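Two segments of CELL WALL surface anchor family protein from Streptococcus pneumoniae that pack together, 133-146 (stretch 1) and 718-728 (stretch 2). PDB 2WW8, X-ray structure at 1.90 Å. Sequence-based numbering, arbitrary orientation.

Stretch 1, residues 133-146: QVENREEALSDQYP
Stretch 2 718-728: IRDVRKYPEIT

Two segments of one chain, whose touching residues are at least 574 positions apart, are joined by a short antiparallel β-ladder at one end and by an arginine anchored in a loop at the other, burying 1028 Å² in total. Strand 135-137 runs against strand 724-728 with 135° between their N-to-C directions; the pairs are Glu135 with Glu726 (CA-CA 5.3 Å), Asn136 with Pro725 (CA-CA 4.6 Å) and Arg137 with Tyr724 (CA-CA 5.4 Å). The strand residues keep β torsions, from -91/137 at Glu135 to -106/144 at Arg137 and from -108/148 at Tyr724 to -119/108 at Glu726. Glu135 N donates to Glu726 O (3.2 Å) and Glu726 N to Glu135 O (2.9 Å); Arg137 N donates to Tyr724 O (2.8 Å), and Tyr724 N returns a weak bond to Arg137 O (3.3 Å). Pro725, lacking an amide hydrogen, suits the non-hydrogen-bonded position opposite Asn136, whose CA makes a CA-H...O contact with Tyr724 O (3.3 Å).

Glu135, Arg137, Tyr724 and Glu726 share one face of the sheet. Arg137 (chi1 t, chi2 105°) lays CB over the Tyr724 ring, 3.9 Å from its centroid, while Tyr724 holds chi1 p and chi2 80°. Glu726, largely buried, extends with chi1 and chi2 both t, so that its OE1 lies over one face of the Arg137 guanidinium and forms a salt bridge with NH1 (2.6 Å), pairing its charge. Asn136 and Pro725 occupy the other face. Beside the ladder, Val134 (chi1 m) packs CG1 against Ile727 CG1 at 3.5 Å.

Outside the strands both backbones stay mostly extended, as in Glu139 to Ser142 and Arg719 to Lys723, with a break at Asp143 (phi/psi -97/22). Lys723 (chi1 m, chi2 and chi3 t) reaches Glu138, with NZ and OE2 in a long salt bridge of 3.8 Å. Glu139 (chi1 t, chi2 p) uses its aliphatic CG against Val721 CG2 (3.5 Å), while its OE1 accepts from Ala140 N (3.1 Å). Val721 (chi1 p) also presents CB to Leu141 CD2 at 3.6 Å; Leu141 adopts chi1 m, chi2 t.

The CA-to-CB bond of buried Arg719 points toward stretch 1, and the nearly straight side chain (chi1 p, chi2 to chi4 near 180°) carries its guanidinium to Ser142. Its NH2 donates to Ser142 O (2.9 Å), its NH1 to Ser142 OG (3.2 Å) and weakly to Ser142 O (3.4 Å); chi1 p places the serine hydroxyl for this. Leu141 CD2 covers one guanidinium face, 3.7 Å from Arg719 NE, leaving the edge to polar partners: Ser142 O and Tyr145 OH, the latter 3.1 Å from Arg719 NH2.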

# COMPACT_ATOMS: atom_id res chain seq x y z
N GLN A 133 -0.41 39.91 -27.68
CA GLN A 133 -0.37 38.49 -28.04
C GLN A 133 1.06 37.92 -27.98
O GLN A 133 1.99 38.53 -28.50
CB GLN A 133 -0.93 38.27 -29.44
CG GLN A 133 -0.19 37.19 -30.22
CD GLN A 133 -1.03 36.68 -31.37
OE1 GLN A 133 -1.01 37.25 -32.47
NE2 GLN A 133 -1.79 35.61 -31.11
N VAL A 134 1.20 36.75 -27.36
CA VAL A 134 2.48 36.08 -27.17
C VAL A 134 2.26 34.57 -27.19
O VAL A 134 1.12 34.13 -27.06
CB VAL A 134 3.09 36.42 -25.80
CG1 VAL A 134 3.66 37.83 -25.79
CG2 VAL A 134 2.06 36.26 -24.69
N GLU A 135 3.33 33.79 -27.36
CA GLU A 135 3.32 32.37 -27.04
C GLU A 135 3.77 32.19 -25.59
O GLU A 135 4.72 32.84 -25.16
CB GLU A 135 4.26 31.55 -27.95
CG GLU A 135 4.06 31.66 -29.46
CD GLU A 135 2.78 31.02 -30.00
OE1 GLU A 135 1.85 30.69 -29.23
OE2 GLU A 135 2.69 30.85 -31.23
N ASN A 136 3.11 31.34 -24.82
CA ASN A 136 3.69 30.96 -23.54
C ASN A 136 4.53 29.72 -23.73
O ASN A 136 4.05 28.75 -24.30
CB ASN A 136 2.60 30.80 -22.50
CG ASN A 136 1.71 32.01 -22.48
OD1 ASN A 136 2.15 33.11 -22.13
ND2 ASN A 136 0.47 31.84 -22.88
N ARG A 137 5.78 29.75 -23.31
CA ARG A 137 6.69 28.66 -23.64
C ARG A 137 6.98 27.72 -22.45
O ARG A 137 7.09 28.17 -21.31
CB ARG A 137 7.98 29.23 -24.22
CG ARG A 137 8.68 28.29 -25.19
CD ARG A 137 8.50 28.72 -26.65
NE ARG A 137 9.61 28.21 -27.46
CZ ARG A 137 10.78 28.84 -27.65
NH1 ARG A 137 11.04 30.03 -27.11
NH2 ARG A 137 11.71 28.26 -28.41
N GLU A 138 7.12 26.43 -22.75
CA GLU A 138 7.52 25.43 -21.77
C GLU A 138 8.78 25.87 -21.05
O GLU A 138 9.75 26.21 -21.70
CB GLU A 138 7.89 24.11 -22.44
CG GLU A 138 6.79 23.46 -23.23
CD GLU A 138 5.74 22.85 -22.32
OE1 GLU A 138 6.08 22.41 -21.20
OE2 GLU A 138 4.56 22.81 -22.75
N GLU A 139 8.77 25.84 -19.73
CA GLU A 139 9.96 26.01 -18.91
C GLU A 139 10.35 24.69 -18.23
O GLU A 139 9.47 23.87 -17.92
CB GLU A 139 9.64 27.10 -17.89
CG GLU A 139 10.80 27.47 -17.00
CD GLU A 139 11.94 28.07 -17.82
OE1 GLU A 139 12.78 27.29 -18.32
OE2 GLU A 139 11.95 29.31 -17.95
N ALA A 140 11.64 24.46 -17.99
CA ALA A 140 12.15 23.24 -17.38
C ALA A 140 11.96 23.35 -15.87
O ALA A 140 12.07 24.43 -15.31
CB ALA A 140 13.61 23.05 -17.70
N LEU A 141 11.66 22.22 -15.23
CA LEU A 141 11.47 22.16 -13.78
C LEU A 141 12.83 22.17 -13.09
O LEU A 141 13.80 21.70 -13.68
CB LEU A 141 10.73 20.89 -13.41
CG LEU A 141 9.20 20.87 -13.47
CD1 LEU A 141 8.81 19.44 -13.38
CD2 LEU A 141 8.60 21.64 -12.31
N SER A 142 12.95 22.73 -11.89
CA SER A 142 14.22 22.67 -11.18
C SER A 142 14.50 21.26 -10.62
O SER A 142 13.58 20.43 -10.53
CB SER A 142 14.24 23.71 -10.06
OG SER A 142 13.43 23.30 -8.95
N ASP A 143 15.74 21.01 -10.23
CA ASP A 143 16.16 19.75 -9.59
C ASP A 143 16.23 19.78 -8.06
O ASP A 143 16.92 18.94 -7.46
CB ASP A 143 17.50 19.26 -10.18
CG ASP A 143 18.68 20.15 -9.80
OD1 ASP A 143 18.47 21.21 -9.15
OD2 ASP A 143 19.83 19.79 -10.16
N GLN A 144 15.51 20.72 -7.45
CA GLN A 144 15.38 20.85 -6.00
C GLN A 144 14.17 20.13 -5.39
O GLN A 144 13.03 20.40 -5.74
CB GLN A 144 15.31 22.33 -5.61
CG GLN A 144 16.54 23.10 -6.05
CD GLN A 144 17.78 22.66 -5.30
OE1 GLN A 144 18.73 22.14 -5.89
NE2 GLN A 144 17.78 22.85 -3.98
N TYR A 145 14.42 19.23 -4.45
CA TYR A 145 13.35 18.43 -3.82
C TYR A 145 13.56 18.44 -2.32
O TYR A 145 14.69 18.24 -1.87
CB TYR A 145 13.41 16.97 -4.29
CG TYR A 145 13.21 16.87 -5.78
CD1 TYR A 145 11.92 16.78 -6.31
CD2 TYR A 145 14.29 16.91 -6.65
CE1 TYR A 145 11.72 16.73 -7.69
CE2 TYR A 145 14.11 16.84 -8.02
CZ TYR A 145 12.82 16.75 -8.53
OH TYR A 145 12.63 16.70 -9.89
N PRO A 146 12.50 18.67 -1.54
CA PRO A 146 12.69 18.34 -0.12
C PRO A 146 12.72 16.83 0.06
O PRO A 146 12.09 16.09 -0.70
CB PRO A 146 11.44 18.91 0.55
CG PRO A 146 10.37 18.77 -0.51
CD PRO A 146 11.12 19.12 -1.82
N ILE A 718 3.01 18.76 -4.27
CA ILE A 718 2.93 18.88 -5.72
C ILE A 718 3.47 20.25 -6.09
O ILE A 718 3.44 21.19 -5.26
CB ILE A 718 1.49 18.70 -6.26
CG1 ILE A 718 0.55 19.76 -5.65
CG2 ILE A 718 1.00 17.25 -5.97
CD1 ILE A 718 -0.84 19.78 -6.25
N ARG A 719 3.99 20.35 -7.32
CA ARG A 719 4.44 21.64 -7.84
C ARG A 719 4.20 21.75 -9.33
O ARG A 719 3.80 20.77 -9.98
CB ARG A 719 5.94 21.82 -7.60
CG ARG A 719 6.74 20.75 -8.32
CD ARG A 719 8.19 21.13 -8.37
NE ARG A 719 9.04 20.10 -8.94
CZ ARG A 719 10.33 20.30 -9.18
NH1 ARG A 719 10.85 21.48 -8.88
NH2 ARG A 719 11.07 19.34 -9.71
N ASP A 720 4.47 22.93 -9.88
CA ASP A 720 4.50 23.13 -11.33
C ASP A 720 5.53 24.22 -11.64
O ASP A 720 6.01 24.88 -10.71
CB ASP A 720 3.14 23.53 -11.93
CG ASP A 720 3.06 23.27 -13.44
OD1 ASP A 720 3.96 22.63 -14.04
OD2 ASP A 720 2.09 23.73 -14.07
N VAL A 721 5.87 24.39 -12.92
CA VAL A 721 6.84 25.42 -13.32
C VAL A 721 6.09 26.36 -14.26
O VAL A 721 5.41 25.90 -15.19
CB VAL A 721 8.12 24.83 -13.98
CG1 VAL A 721 7.81 23.99 -15.21
CG2 VAL A 721 9.09 25.94 -14.40
N ARG A 722 6.15 27.65 -13.99
CA ARG A 722 5.31 28.56 -14.75
C ARG A 722 5.87 28.77 -16.16
O ARG A 722 7.09 28.79 -16.36
CB ARG A 722 5.22 29.86 -13.98
CG ARG A 722 3.95 30.61 -14.24
CD ARG A 722 4.05 31.73 -13.23
NE ARG A 722 3.29 31.42 -12.02
CZ ARG A 722 1.97 31.29 -12.06
NH1 ARG A 722 1.36 31.44 -13.23
NH2 ARG A 722 1.28 31.00 -10.96
N LYS A 723 4.99 28.87 -17.15
CA LYS A 723 5.41 29.22 -18.51
C LYS A 723 5.78 30.69 -18.66
O LYS A 723 5.24 31.57 -17.97
CB LYS A 723 4.34 28.86 -19.54
CG LYS A 723 4.29 27.38 -19.82
CD LYS A 723 2.95 27.07 -20.40
CE LYS A 723 2.68 25.58 -20.45
NZ LYS A 723 1.97 25.37 -21.76
N TYR A 724 6.71 30.97 -19.56
CA TYR A 724 7.11 32.36 -19.75
C TYR A 724 6.57 32.90 -21.07
O TYR A 724 6.43 32.15 -22.04
CB TYR A 724 8.63 32.55 -19.58
CG TYR A 724 9.40 31.83 -20.64
CD1 TYR A 724 9.54 32.39 -21.92
CD2 TYR A 724 9.97 30.60 -20.39
CE1 TYR A 724 10.22 31.74 -22.91
CE2 TYR A 724 10.68 29.93 -21.38
CZ TYR A 724 10.80 30.52 -22.63
OH TYR A 724 11.47 29.89 -23.64
N PRO A 725 6.26 34.20 -21.11
CA PRO A 725 5.88 34.86 -22.37
C PRO A 725 7.04 35.09 -23.35
O PRO A 725 8.12 35.53 -22.94
CB PRO A 725 5.26 36.20 -21.92
CG PRO A 725 5.84 36.45 -20.57
CD PRO A 725 6.22 35.12 -19.95
N GLU A 726 6.78 34.77 -24.62
CA GLU A 726 7.66 35.05 -25.75
C GLU A 726 6.95 35.95 -26.77
O GLU A 726 6.02 35.53 -27.47
CB GLU A 726 8.18 33.75 -26.37
CG GLU A 726 8.81 33.92 -27.72
CD GLU A 726 8.63 32.68 -28.57
OE1 GLU A 726 9.38 31.73 -28.27
OE2 GLU A 726 7.77 32.67 -29.49
N ILE A 727 7.39 37.20 -26.84
CA ILE A 727 6.98 38.09 -27.93
C ILE A 727 7.79 37.86 -29.20
O ILE A 727 9.02 37.79 -29.17
CB ILE A 727 7.10 39.58 -27.63
CG1 ILE A 727 6.36 39.93 -26.34
CG2 ILE A 727 6.41 40.35 -28.74
CD1 ILE A 727 7.19 40.79 -25.43
N THR A 728 7.07 37.72 -30.31
CA THR A 728 7.67 37.70 -31.62
C THR A 728 7.40 39.05 -32.29
O THR A 728 6.24 39.49 -32.44
CB THR A 728 7.25 36.47 -32.45
OG1 THR A 728 7.68 35.30 -31.76
CG2 THR A 728 7.92 36.48 -33.84